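Local atomic coordinates of cellulose biosynthesis protein BcsG (PDB entry 5OLT), a protein that is required for bacterial cellulose biosynthesis, this chain being its zinc-binding extramembrane domain, which belongs to the alkaline phosphatase family of metalloenzymes. Residues 63-69 against 262-268; 216-220 against 237-241; 87-92 against 292-298; 108-114 against 318-322. One frame throughout, in Å; residues are numbered along the deposited sequence. Where two conformers were deposited one is given.

Interaction 1 of 4, residues 63-69 against 262-268; sequences VINICSL and VVVPEHG. With ZN (zinc ion), chain B.
Cys67, Glu266 and His267 converge on one zinc ion where two neighbouring parallel strands run out into loops. Cys67 SG, swung anti to its backbone N (chi1 -179°), binds the metal at 2.3 Å. The Glu266 carboxylate arrives on an extended chain and binds zinc through OE1 alone, at 1.9 Å, while its OE2 is hydrogen-bonded to Asn215. The His267 ring brings NE2 to 2.1 Å from the zinc; its ND1 donates, nearly in the ring plane, to Gly268 O at 2.7 Å, which fixes the ring's rotation. Ser102 and a water, its O 2.5 Å from the zinc, complete the shell. Behind the site the strands are laced by backbone bonds from Ile64 N to Val262 O and from Val264 N to Ile64 O. Ile66 CD1 slants across Val263 CG1 on one face of the sheet, and Val63 CG1 meets Val264 CG1 at 4.0 Å on the other. Past the strands Leu69 N donates to His267 O. Strands 60-66 and 259-265 lie in the middle of the mixed sheet: helix 102-110 covers the face of Val63 and Val264, helix 234-255 reaches Ile66 on the other, and strands 210-216 and 291-299 flank the pair.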
loop_
_atom_site.group_PDB
_atom_site.type_symbol
_atom_site.label_atom_id
_atom_site.label_comp_id
_atom_site.label_asym_id
_atom_site.label_seq_id
_atom_site.Cartn_x
_atom_site.Cartn_y
_atom_site.Cartn_z
ATOM N N VAL A 63 -4.902 -7.168 -3.973
ATOM C CA VAL A 63 -3.948 -6.253 -3.337
ATOM C C VAL A 63 -2.726 -7.068 -2.931
ATOM O O VAL A 63 -2.839 -8.043 -2.164
ATOM C CB VAL A 63 -4.583 -5.565 -2.106
ATOM C CG1 VAL A 63 -3.569 -4.688 -1.377
ATOM C CG2 VAL A 63 -5.782 -4.751 -2.515
ATOM N N ILE A 64 -1.564 -6.688 -3.468
ATOM C CA ILE A 64 -0.320 -7.425 -3.281
ATOM C C ILE A 64 0.547 -6.570 -2.343
ATOM O O ILE A 64 1.077 -5.521 -2.751
ATOM C CB ILE A 64 0.372 -7.648 -4.662
ATOM C CG1 ILE A 64 -0.531 -8.519 -5.556
ATOM C CG2 ILE A 64 1.758 -8.262 -4.480
ATOM C CD1 ILE A 64 0.028 -8.754 -6.938
ATOM N N ASN A 65 0.656 -6.987 -1.068
ATOM C CA ASN A 65 1.275 -6.195 -0.021
ATOM C C ASN A 65 2.623 -6.832 0.311
ATOM O O ASN A 65 2.686 -7.959 0.793
ATOM C CB ASN A 65 0.298 -6.189 1.175
ATOM C CG ASN A 65 0.764 -5.348 2.328
ATOM O OD1 ASN A 65 1.216 -4.188 2.163
ATOM N ND2 ASN A 65 0.626 -5.896 3.519
ATOM N N ILE A 66 3.698 -6.123 -0.029
ATOM C CA ILE A 66 5.042 -6.714 -0.040
ATOM C C ILE A 66 5.881 -6.184 1.102
ATOM O O ILE A 66 6.098 -4.973 1.207
ATOM C CB ILE A 66 5.761 -6.404 -1.376
ATOM C CG1 ILE A 66 4.946 -6.946 -2.567
ATOM C CG2 ILE A 66 7.205 -6.951 -1.369
ATOM C CD1 ILE A 66 5.446 -6.473 -3.920
ATOM N N CYS A 67 6.366 -7.092 1.947
ATOM C CA CYS A 67 7.262 -6.700 3.041
ATOM C C CYS A 67 8.618 -6.245 2.483
ATOM O O CYS A 67 9.138 -6.860 1.554
ATOM C CB CYS A 67 7.427 -7.906 3.994
ATOM S SG CYS A 67 8.480 -7.616 5.459
ATOM N N SER A 68 9.197 -5.195 3.089
ATOM C CA SER A 68 10.628 -4.898 2.901
ATOM C C SER A 68 11.002 -4.506 1.463
ATOM O O SER A 68 11.973 -5.035 0.905
ATOM C CB SER A 68 11.509 -6.057 3.413
ATOM O OG SER A 68 11.271 -6.267 4.801
ATOM N N LEU A 69 10.272 -3.527 0.912
ATOM C CA LEU A 69 10.496 -3.031 -0.443
ATOM C C LEU A 69 10.194 -1.536 -0.457
ATOM O O LEU A 69 9.020 -1.143 -0.435
ATOM C CB LEU A 69 9.593 -3.794 -1.433
ATOM C CG LEU A 69 9.707 -3.284 -2.889
ATOM C CD1 LEU A 69 11.114 -3.461 -3.406
ATOM C CD2 LEU A 69 8.709 -4.080 -3.742
ATOM N N VAL A 262 -3.382 -4.043 -7.287
ATOM C CA VAL A 262 -2.717 -2.963 -6.562
ATOM C C VAL A 262 -1.498 -3.563 -5.884
ATOM O O VAL A 262 -1.646 -4.519 -5.113
ATOM C CB VAL A 262 -3.627 -2.339 -5.494
ATOM C CG1 VAL A 262 -2.857 -1.241 -4.746
ATOM C CG2 VAL A 262 -4.890 -1.805 -6.157
ATOM N N VAL A 263 -0.316 -3.034 -6.186
ATOM C CA VAL A 263 0.896 -3.463 -5.515
ATOM C C VAL A 263 1.245 -2.358 -4.530
ATOM O O VAL A 263 1.427 -1.204 -4.951
ATOM C CB VAL A 263 2.046 -3.651 -6.525
ATOM C CG1 VAL A 263 3.373 -3.885 -5.779
ATOM C CG2 VAL A 263 1.707 -4.816 -7.420
ATOM N N VAL A 264 1.364 -2.671 -3.237
ATOM C CA VAL A 264 1.677 -1.629 -2.241
ATOM C C VAL A 264 2.536 -2.248 -1.153
ATOM O O VAL A 264 2.083 -3.121 -0.384
ATOM C CB VAL A 264 0.397 -0.983 -1.680
ATOM C CG1 VAL A 264 -0.613 -2.048 -1.282
ATOM C CG2 VAL A 264 0.659 0.038 -0.563
ATOM N N PRO A 265 3.803 -1.883 -1.146
ATOM C CA PRO A 265 4.696 -2.432 -0.103
ATOM C C PRO A 265 4.326 -1.925 1.281
ATOM O O PRO A 265 3.737 -0.856 1.438
ATOM C CB PRO A 265 6.074 -1.920 -0.492
ATOM C CG PRO A 265 5.938 -1.619 -1.963
ATOM C CD PRO A 265 4.547 -1.085 -2.137
ATOM N N GLU A 266 4.676 -2.738 2.273
ATOM C CA GLU A 266 4.435 -2.358 3.676
ATOM C C GLU A 266 5.367 -1.256 4.144
ATOM O O GLU A 266 4.969 -0.391 4.937
ATOM C CB GLU A 266 4.784 -3.540 4.581
ATOM C CG GLU A 266 4.000 -4.837 4.433
ATOM C CD GLU A 266 4.652 -5.917 5.271
ATOM O OE1 GLU A 266 5.642 -5.582 5.970
ATOM O OE2 GLU A 266 4.206 -7.071 5.228
ATOM N N HIS A 267 6.643 -1.354 3.741
ATOM C CA HIS A 267 7.761 -0.525 4.264
ATOM C C HIS A 267 9.004 -1.100 3.621
ATOM O O HIS A 267 8.985 -2.256 3.130
ATOM C CB HIS A 267 7.911 -0.673 5.830
ATOM C CG HIS A 267 8.172 -2.090 6.266
ATOM N ND1 HIS A 267 9.421 -2.676 6.171
ATOM C CD2 HIS A 267 7.327 -3.057 6.699
ATOM C CE1 HIS A 267 9.326 -3.960 6.503
ATOM N NE2 HIS A 267 8.072 -4.214 6.850
ATOM N N GLY A 268 10.082 -0.335 3.668
ATOM C CA GLY A 268 11.337 -0.798 3.117
ATOM C C GLY A 268 12.094 -1.790 3.969
ATOM O O GLY A 268 11.833 -1.960 5.160
HETATM ZN ZN ZN B . 7.296 -6.152 6.746
HETATM O O HOH W 1 9.003 -6.807 8.451
#

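Interaction 2 of 4, residues 216-220 against 237-241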
loop_
_atom_site.group_PDB
_atom_site.type_symbol
_atom_site.label_atom_id
_atom_site.label_comp_id
_atom_site.label_asym_id
_atom_site.label_seq_id
_atom_site.Cartn_x
_atom_site.Cartn_y
_atom_site.Cartn_z
ATOM N N LEU A 216 3.161 -10.806 1.238
ATOM C CA LEU A 216 4.360 -11.479 0.729
ATOM C C LEU A 216 5.596 -11.142 1.539
ATOM O O LEU A 216 5.933 -9.973 1.681
ATOM C CB LEU A 216 4.668 -11.037 -0.735
ATOM C CG LEU A 216 3.659 -11.400 -1.785
ATOM C CD1 LEU A 216 2.466 -10.469 -1.706
ATOM C CD2 LEU A 216 4.296 -11.310 -3.164
ATOM N N LEU A 217 6.302 -12.175 1.973
ATOM C CA LEU A 217 7.475 -12.057 2.825
ATOM C C LEU A 217 8.877 -12.344 2.205
ATOM O O LEU A 217 9.859 -12.306 2.948
ATOM C CB LEU A 217 7.259 -13.095 3.980
ATOM C CG LEU A 217 7.917 -12.806 5.311
ATOM C CD1 LEU A 217 7.328 -11.531 5.919
ATOM C CD2 LEU A 217 7.734 -13.988 6.259
ATOM N N PRO A 218 9.011 -12.608 0.877
ATOM C CA PRO A 218 10.339 -13.097 0.465
ATOM C C PRO A 218 11.488 -12.111 0.662
ATOM O O PRO A 218 12.636 -12.550 0.789
ATOM C CB PRO A 218 10.147 -13.420 -1.015
ATOM C CG PRO A 218 9.090 -12.472 -1.458
ATOM C CD PRO A 218 8.119 -12.447 -0.291
ATOM N N LEU A 219 11.195 -10.806 0.680
ATOM C CA LEU A 219 12.265 -9.811 0.776
ATOM C C LEU A 219 12.646 -9.523 2.223
ATOM O O LEU A 219 13.555 -8.748 2.464
ATOM C CB LEU A 219 11.860 -8.520 0.057
ATOM C CG LEU A 219 11.444 -8.747 -1.395
ATOM C CD1 LEU A 219 11.158 -7.373 -2.016
ATOM C CD2 LEU A 219 12.460 -9.540 -2.224
ATOM N N HIS A 220 11.967 -10.153 3.200
ATOM C CA HIS A 220 12.341 -9.918 4.598
ATOM C C HIS A 220 13.764 -10.387 4.887
ATOM O O HIS A 220 14.214 -11.396 4.368
ATOM C CB HIS A 220 11.371 -10.641 5.520
ATOM C CG HIS A 220 11.472 -10.221 6.971
ATOM N ND1 HIS A 220 12.554 -10.531 7.789
ATOM C CD2 HIS A 220 10.617 -9.520 7.742
ATOM C CE1 HIS A 220 12.331 -10.070 9.006
ATOM N NE2 HIS A 220 11.157 -9.460 9.007
ATOM N N ARG A 237 16.589 -12.093 -4.583
ATOM C CA ARG A 237 15.200 -12.308 -4.186
ATOM C C ARG A 237 14.256 -11.326 -4.846
ATOM O O ARG A 237 13.120 -11.680 -5.206
ATOM C CB ARG A 237 15.074 -12.289 -2.670
ATOM C CG ARG A 237 15.714 -13.528 -2.028
ATOM C CD ARG A 237 15.594 -13.425 -0.530
ATOM N NE ARG A 237 16.568 -12.470 -0.016
ATOM C CZ ARG A 237 16.392 -11.700 1.056
ATOM N NH1 ARG A 237 15.189 -11.623 1.641
ATOM N NH2 ARG A 237 17.385 -10.924 1.479
ATOM N N ALA A 238 14.699 -10.073 -4.961
ATOM C CA ALA A 238 13.824 -9.038 -5.556
ATOM C C ALA A 238 13.665 -9.288 -7.049
ATOM O O ALA A 238 12.544 -9.221 -7.558
ATOM C CB ALA A 238 14.372 -7.653 -5.264
ATOM N N GLN A 239 14.763 -9.619 -7.762
ATOM C CA GLN A 239 14.638 -9.998 -9.161
ATOM C C GLN A 239 13.679 -11.182 -9.335
ATOM O O GLN A 239 12.845 -11.168 -10.257
ATOM C CB GLN A 239 16.033 -10.343 -9.701
ATOM C CG GLN A 239 16.009 -10.833 -11.147
ATOM C CD GLN A 239 15.798 -9.733 -12.178
ATOM O OE1 GLN A 239 16.224 -8.566 -11.977
ATOM N NE2 GLN A 239 15.186 -10.099 -13.320
ATOM N N LYS A 240 13.814 -12.212 -8.489
ATOM C CA LYS A 240 12.951 -13.381 -8.572
ATOM C C LYS A 240 11.499 -12.986 -8.384
ATOM O O LYS A 240 10.628 -13.401 -9.150
ATOM C CB LYS A 240 13.375 -14.403 -7.506
ATOM C CG LYS A 240 12.470 -15.629 -7.382
ATOM C CD LYS A 240 13.095 -16.600 -6.394
ATOM C CE LYS A 240 12.281 -17.869 -6.174
ATOM N NZ LYS A 240 12.644 -18.951 -7.094
ATOM N N LEU A 241 11.230 -12.158 -7.367
ATOM C CA LEU A 241 9.860 -11.703 -7.121
ATOM C C LEU A 241 9.317 -10.903 -8.305
ATOM O O LEU A 241 8.185 -11.125 -8.742
ATOM C CB LEU A 241 9.813 -10.836 -5.851
ATOM C CG LEU A 241 8.441 -10.193 -5.563
ATOM C CD1 LEU A 241 7.320 -11.234 -5.398
ATOM C CD2 LEU A 241 8.544 -9.299 -4.341
HETATM O O HOH W 2 16.456 -8.712 3.248
#
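Leu219 and Arg237 bury the most surface here, about 79 and 78 Å², and Leu241 follows with 69 Å². Arg237 reaches from its helix over the type I turn Leu217-His220 on a chain bent at chi3 (-76°), which brings NH1 between two backbone carbonyls, Pro218 O in the guanidinium plane and His220 O tilted 25° from it. NH1 serves both: it donates to Pro218 O at 2.8 Å, in the carbonyl plane and on a lone pair, and to His220 O at 2.9 Å, this time from above the carbonyl plane and in a more bent bond (N-H...O 133°). A water takes a hydrogen bond from Arg237 NH2 and gives one to Leu219 O, so the other end of the guanidinium is joined to the turn as well. Leu219 lies against Arg237 and Ala238: its CD2 sits 3.6 Å from Ala238 N and also touches Arg237 CB, while CD1 packs on Leu241 CD2 at 4.0 Å, the two leucines crossing at about a right angle. The other branch of Leu241, CD1, meets Leu216 CD2 at 3.8 Å. The turn follows strand 210-216 directly, and helix 234-255 packs against it; Leu219 and Leu241 both rest on Ile66 of strand 60-66, Asp191 of helix 191-203 touches Leu216, Pro218 and Leu241, and Leu180 of strand 178-181 reaches Pro218 and Arg237.

Interaction 3 of 4, residues 87-92 against 292-298; sequences HFDILF and VPAGVKF
Val296 O takes two backbone donors at once, Asp89 N at 2.9 Å and Ile90 N at 3.0 Å, both in its carbonyl plane. Two successive residues, Asp89 and Ile90, thus face the single residue Val296, a classic beta bulge. Val296 N returns a bond to Ile90 O, and two residues on, Phe92 N donates almost straight to Ala294 O at 2.8 Å.

The Asp89 carboxylate also takes a bond from the partner strand: Phe298 N donates to Asp89 OD2 at 2.8 Å, approaching from above the carboxylate plane. The same oxygen lies at the edge of the Phe298 ring, with carboxylate and ring nearly coplanar, 12° apart. The Lys297 chain is extended until its last bond bends (chi4 60°), setting NZ 2.7 Å from His87 O, in that carbonyl's plane; Glu253 is a long, weak ionic partner. Phe88 lays its ring over Gly295, whose CA stands 3.7 Å above the ring plane in a CH-pi contact. On the opposite face of the sheet Ile90 and Val296 meet CB to CB, and the Phe92 ring presents its edge to Ala294 O.

Farther out, His87 ND1 is hydrogen-bonded to Asp246, Val263 backs Phe88, and Leu324 of helix 318-328 covers Ile90, Phe92 and Val296. The whole is an antiparallel strand pair with a classic bulge at one end, part of the mixed central sheet, flanked by helices, that characterises the alkaline phosphatase fold.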
loop_
_atom_site.group_PDB
_atom_site.type_symbol
_atom_site.label_atom_id
_atom_site.label_comp_id
_atom_site.label_asym_id
_atom_site.label_seq_id
_atom_site.Cartn_x
_atom_site.Cartn_y
_atom_site.Cartn_z
ATOM N N HIS A 87 5.185 -1.934 -16.482
ATOM C CA HIS A 87 3.980 -2.631 -16.823
ATOM C C HIS A 87 2.737 -2.117 -16.120
ATOM O O HIS A 87 1.633 -2.382 -16.542
ATOM C CB HIS A 87 4.222 -4.136 -16.695
ATOM C CG HIS A 87 5.240 -4.640 -17.683
ATOM N ND1 HIS A 87 5.916 -5.827 -17.525
ATOM C CD2 HIS A 87 5.737 -4.083 -18.815
ATOM C CE1 HIS A 87 6.750 -6.006 -18.531
ATOM N NE2 HIS A 87 6.681 -4.949 -19.314
ATOM N N PHE A 88 2.919 -1.278 -15.122
ATOM C CA PHE A 88 1.754 -0.702 -14.424
ATOM C C PHE A 88 1.014 0.323 -15.264
ATOM O O PHE A 88 1.571 0.899 -16.189
ATOM C CB PHE A 88 2.225 -0.024 -13.120
ATOM C CG PHE A 88 2.646 -1.003 -12.058
ATOM C CD1 PHE A 88 1.689 -1.709 -11.333
ATOM C CD2 PHE A 88 3.989 -1.230 -11.828
ATOM C CE1 PHE A 88 2.089 -2.625 -10.366
ATOM C CE2 PHE A 88 4.416 -2.167 -10.875
ATOM C CZ PHE A 88 3.463 -2.864 -10.147
ATOM N N ASP A 89 -0.239 0.552 -14.926
ATOM C CA ASP A 89 -0.988 1.647 -15.511
ATOM C C ASP A 89 -0.763 2.928 -14.750
ATOM O O ASP A 89 -0.741 3.991 -15.340
ATOM C CB ASP A 89 -2.480 1.349 -15.540
ATOM C CG ASP A 89 -2.842 0.195 -16.430
ATOM O OD1 ASP A 89 -2.090 -0.107 -17.408
ATOM O OD2 ASP A 89 -3.920 -0.395 -16.183
ATOM N N ILE A 90 -0.587 2.832 -13.431
ATOM C CA ILE A 90 -0.431 3.968 -12.529
ATOM C C ILE A 90 0.720 3.628 -11.597
ATOM O O ILE A 90 0.738 2.517 -11.033
ATOM C CB ILE A 90 -1.723 4.186 -11.719
ATOM C CG1 ILE A 90 -2.921 4.472 -12.625
ATOM C CG2 ILE A 90 -1.502 5.295 -10.676
ATOM C CD1 ILE A 90 -4.260 4.365 -11.894
ATOM N N LEU A 91 1.648 4.543 -11.399
ATOM C CA LEU A 91 2.795 4.273 -10.524
ATOM C C LEU A 91 3.017 5.474 -9.626
ATOM O O LEU A 91 3.219 6.602 -10.119
ATOM C CB LEU A 91 4.029 3.967 -11.401
ATOM C CG LEU A 91 5.325 3.587 -10.698
ATOM C CD1 LEU A 91 5.139 2.331 -9.852
ATOM C CD2 LEU A 91 6.415 3.371 -11.747
ATOM N N PHE A 92 2.985 5.236 -8.315
ATOM C CA PHE A 92 3.242 6.326 -7.364
ATOM C C PHE A 92 4.728 6.483 -7.086
ATOM O O PHE A 92 5.428 5.493 -6.806
ATOM C CB PHE A 92 2.540 6.001 -6.035
ATOM C CG PHE A 92 1.035 6.082 -6.094
ATOM C CD1 PHE A 92 0.270 4.988 -6.526
ATOM C CD2 PHE A 92 0.374 7.219 -5.654
ATOM C CE1 PHE A 92 -1.120 5.046 -6.563
ATOM C CE2 PHE A 92 -1.026 7.290 -5.676
ATOM C CZ PHE A 92 -1.793 6.198 -6.124
ATOM N N VAL A 292 7.656 4.095 -0.771
ATOM C CA VAL A 292 7.568 2.767 -1.369
ATOM C C VAL A 292 6.928 2.795 -2.749
ATOM O O VAL A 292 6.080 3.650 -3.021
ATOM C CB VAL A 292 6.798 1.796 -0.437
ATOM C CG1 VAL A 292 7.493 1.650 0.924
ATOM C CG2 VAL A 292 5.324 2.201 -0.232
ATOM N N PRO A 293 7.311 1.831 -3.618
ATOM C CA PRO A 293 6.730 1.790 -4.976
ATOM C C PRO A 293 5.366 1.151 -5.027
ATOM O O PRO A 293 5.241 -0.074 -5.085
ATOM C CB PRO A 293 7.751 0.938 -5.754
ATOM C CG PRO A 293 8.360 0.016 -4.726
ATOM C CD PRO A 293 8.473 0.908 -3.473
ATOM N N ALA A 294 4.334 1.970 -5.046
ATOM C CA ALA A 294 2.986 1.471 -5.172
ATOM C C ALA A 294 2.517 1.648 -6.611
ATOM O O ALA A 294 2.793 2.670 -7.262
ATOM C CB ALA A 294 2.082 2.232 -4.218
ATOM N N GLY A 295 1.815 0.642 -7.123
ATOM C CA GLY A 295 1.358 0.671 -8.516
ATOM C C GLY A 295 0.007 0.033 -8.661
ATOM O O GLY A 295 -0.413 -0.810 -7.849
ATOM N N VAL A 296 -0.676 0.390 -9.746
ATOM C CA VAL A 296 -1.983 -0.179 -10.053
ATOM C C VAL A 296 -1.959 -0.592 -11.508
ATOM O O VAL A 296 -1.432 0.137 -12.350
ATOM C CB VAL A 296 -3.108 0.860 -9.823
ATOM C CG1 VAL A 296 -4.490 0.256 -10.092
ATOM C CG2 VAL A 296 -3.059 1.410 -8.388
ATOM N N LYS A 297 -2.511 -1.760 -11.780
ATOM C CA LYS A 297 -2.662 -2.230 -13.167
ATOM C C LYS A 297 -4.052 -2.807 -13.326
ATOM O O LYS A 297 -4.521 -3.567 -12.475
ATOM C CB LYS A 297 -1.631 -3.325 -13.492
ATOM C CG LYS A 297 -1.531 -3.696 -14.971
ATOM C CD LYS A 297 -0.297 -4.560 -15.240
ATOM C CE LYS A 297 -0.282 -5.062 -16.684
ATOM N NZ LYS A 297 -0.254 -3.986 -17.706
ATOM N N PHE A 298 -4.711 -2.451 -14.422
ATOM C CA PHE A 298 -6.021 -3.039 -14.755
ATOM C C PHE A 298 -5.884 -4.048 -15.892
ATOM O O PHE A 298 -5.141 -3.809 -16.872
ATOM C CB PHE A 298 -7.002 -1.951 -15.178
ATOM C CG PHE A 298 -7.306 -0.939 -14.098
ATOM C CD1 PHE A 298 -8.370 -1.153 -13.200
ATOM C CD2 PHE A 298 -6.555 0.239 -13.990
ATOM C CE1 PHE A 298 -8.657 -0.204 -12.212
ATOM C CE2 PHE A 298 -6.828 1.169 -13.003
ATOM C CZ PHE A 298 -7.901 0.958 -12.120
#

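Interaction 4 of 4, residues 108-114 against 318-322; sequences RLLRASC and YLAIS
Ser322 OG has two hydrogen-bond partners: it shares a bond of 2.8 Å with Ser113 OG, in which either hydroxyl may donate, and another with Thr46. Its hydroxyl stands anti to the backbone N (chi1 -179°), the setting that turns it to Ser113 in the turn after helix 102-110. Beside this polar link Ala112 fits its methyl against Tyr318, CB 3.6 Å from Tyr318 O and 3.8 Å from Tyr318 CB. Leu319 CA, in turn, makes a C-H...O contact of 3.4 Å with Ala112 O. Tyr318 buries the most surface: one face of its ring lies against the backbone of Arg108 and Leu109, with Leu109 N 4.0 Å above the ring plane over its centre. Arg108 CB touches the ring at CE2, while the Leu109 side chain crosses it at about a right angle and brings Leu109 CD1 within 3.8 Å of Tyr318 CD1. Tyr318 OH is held by Ser97 O, and the Arg108 guanidinium reaches Pro117 O. The type I turn Arg111-Cys114, which ends in Cys114, disulfide-bonded to Cys130, thus joins helix 102-110 to residues 318-322, a helix-end contact on one side of the central sheet with the Tyr318 ring face laid on helix backbone.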
loop_
_atom_site.group_PDB
_atom_site.type_symbol
_atom_site.label_atom_id
_atom_site.label_comp_id
_atom_site.label_asym_id
_atom_site.label_seq_id
_atom_site.Cartn_x
_atom_site.Cartn_y
_atom_site.Cartn_z
ATOM N N ARG A 108 -2.776 -0.336 8.492
ATOM C CA ARG A 108 -3.001 0.934 7.809
ATOM C C ARG A 108 -3.618 0.690 6.416
ATOM O O ARG A 108 -4.531 1.390 6.010
ATOM C CB ARG A 108 -1.710 1.722 7.712
ATOM C CG ARG A 108 -1.266 2.288 9.059
ATOM C CD ARG A 108 0.015 3.116 8.955
ATOM N NE ARG A 108 0.364 3.688 10.273
ATOM C CZ ARG A 108 -0.268 4.725 10.835
ATOM N NH1 ARG A 108 -1.233 5.391 10.196
ATOM N NH2 ARG A 108 0.072 5.103 12.082
ATOM N N LEU A 109 -3.091 -0.282 5.686
ATOM C CA LEU A 109 -3.635 -0.594 4.368
ATOM C C LEU A 109 -5.070 -1.122 4.459
ATOM O O LEU A 109 -5.935 -0.716 3.665
ATOM C CB LEU A 109 -2.735 -1.653 3.701
ATOM C CG LEU A 109 -3.172 -2.204 2.327
ATOM C CD1 LEU A 109 -3.485 -1.134 1.300
ATOM C CD2 LEU A 109 -2.051 -3.074 1.813
ATOM N N LEU A 110 -5.340 -1.995 5.436
ATOM C CA LEU A 110 -6.697 -2.518 5.608
ATOM C C LEU A 110 -7.686 -1.424 6.034
ATOM O O LEU A 110 -8.882 -1.512 5.721
ATOM C CB LEU A 110 -6.725 -3.748 6.551
ATOM C CG LEU A 110 -5.951 -4.925 5.935
ATOM C CD1 LEU A 110 -5.645 -5.947 6.997
ATOM C CD2 LEU A 110 -6.718 -5.564 4.791
ATOM N N ARG A 111 -7.164 -0.338 6.616
ATOM C CA ARG A 111 -7.994 0.803 7.000
ATOM C C ARG A 111 -7.853 1.959 5.993
ATOM O O ARG A 111 -8.029 3.130 6.329
ATOM C CB ARG A 111 -7.676 1.247 8.424
ATOM C CG ARG A 111 -8.008 0.203 9.472
ATOM C CD ARG A 111 -7.757 0.747 10.869
ATOM N NE ARG A 111 -7.964 -0.317 11.843
ATOM C CZ ARG A 111 -7.964 -0.109 13.153
ATOM N NH1 ARG A 111 -7.810 1.139 13.618
ATOM N NH2 ARG A 111 -8.190 -1.153 13.958
ATOM N N ALA A 112 -7.599 1.625 4.702
ATOM C CA ALA A 112 -7.299 2.651 3.702
ATOM C C ALA A 112 -8.442 3.650 3.416
ATOM O O ALA A 112 -8.172 4.682 2.800
ATOM C CB ALA A 112 -6.907 2.001 2.374
ATOM N N SER A 113 -9.698 3.304 3.795
ATOM C CA SER A 113 -10.823 4.146 3.387
ATOM C C SER A 113 -11.068 5.345 4.294
ATOM O O SER A 113 -11.932 6.153 3.972
ATOM C CB SER A 113 -12.080 3.301 3.244
ATOM O OG SER A 113 -11.882 2.285 2.233
ATOM N N CYS A 114 -10.268 5.513 5.351
ATOM C CA CYS A 114 -10.302 6.752 6.125
ATOM C C CYS A 114 -8.908 7.335 6.192
ATOM O O CYS A 114 -7.936 6.648 5.890
ATOM C CB CYS A 114 -10.750 6.486 7.556
ATOM S SG CYS A 114 -12.489 6.025 7.638
ATOM N N TYR A 318 -2.315 5.526 1.644
ATOM C CA TYR A 318 -3.377 4.530 1.442
ATOM C C TYR A 318 -4.702 5.113 0.985
ATOM O O TYR A 318 -5.445 4.445 0.238
ATOM C CB TYR A 318 -3.582 3.713 2.707
ATOM C CG TYR A 318 -2.294 3.066 3.154
ATOM C CD1 TYR A 318 -1.745 1.997 2.434
ATOM C CD2 TYR A 318 -1.582 3.563 4.253
ATOM C CE1 TYR A 318 -0.532 1.415 2.814
ATOM C CE2 TYR A 318 -0.371 3.004 4.646
ATOM C CZ TYR A 318 0.143 1.912 3.944
ATOM O OH TYR A 318 1.360 1.358 4.304
ATOM N N LEU A 319 -5.030 6.328 1.426
ATOM C CA LEU A 319 -6.317 6.905 1.050
ATOM C C LEU A 319 -6.447 7.003 -0.476
ATOM O O LEU A 319 -7.557 6.818 -1.013
ATOM C CB LEU A 319 -6.535 8.275 1.714
ATOM C CG LEU A 319 -7.955 8.844 1.654
ATOM C CD1 LEU A 319 -8.937 7.972 2.442
ATOM C CD2 LEU A 319 -7.944 10.274 2.173
ATOM N N ALA A 320 -5.334 7.275 -1.173
ATOM C CA ALA A 320 -5.373 7.345 -2.648
ATOM C C ALA A 320 -5.675 5.985 -3.286
ATOM O O ALA A 320 -6.311 5.948 -4.365
ATOM C CB ALA A 320 -4.072 7.907 -3.198
ATOM N N ILE A 321 -5.233 4.892 -2.654
ATOM C CA ILE A 321 -5.577 3.547 -3.143
ATOM C C ILE A 321 -7.077 3.316 -2.980
ATOM O O ILE A 321 -7.769 2.911 -3.921
ATOM C CB ILE A 321 -4.772 2.445 -2.419
ATOM C CG1 ILE A 321 -3.253 2.671 -2.578
ATOM C CG2 ILE A 321 -5.246 1.044 -2.833
ATOM C CD1 ILE A 321 -2.731 2.673 -4.002
ATOM N N SER A 322 -7.612 3.656 -1.804
ATOM C CA SER A 322 -9.029 3.522 -1.584
ATOM C C SER A 322 -9.826 4.354 -2.606
ATOM O O SER A 322 -10.869 3.874 -3.122
ATOM C CB SER A 322 -9.380 3.881 -0.137
ATOM O OG SER A 322 -10.781 3.718 0.066
#

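Overall arrangement
Interactions 1 and 3 belong to one sheet: strands 259-265 and 291-299 are neighbours, with Val263 N 2.8 Å from Gly295 O, probably a hydrogen bond. Interaction 2 adjoins the other edge of the 63-69 segment, where Cys67 N and Leu216 O, 2.9 Å apart, probably bond. In it the His220 side chain comes within about 5 Å of the zinc, its NE2 bound to a citrate that probably came from the crystallisation liquor. Interaction 4 covers the sheet face carrying Asn65 and Val264 and touches interaction 3 through Phe92 and Ile321. Interactions 2 and 4 stay apart, their centres about 24 Å from each other, with the zinc-bearing strand ends between.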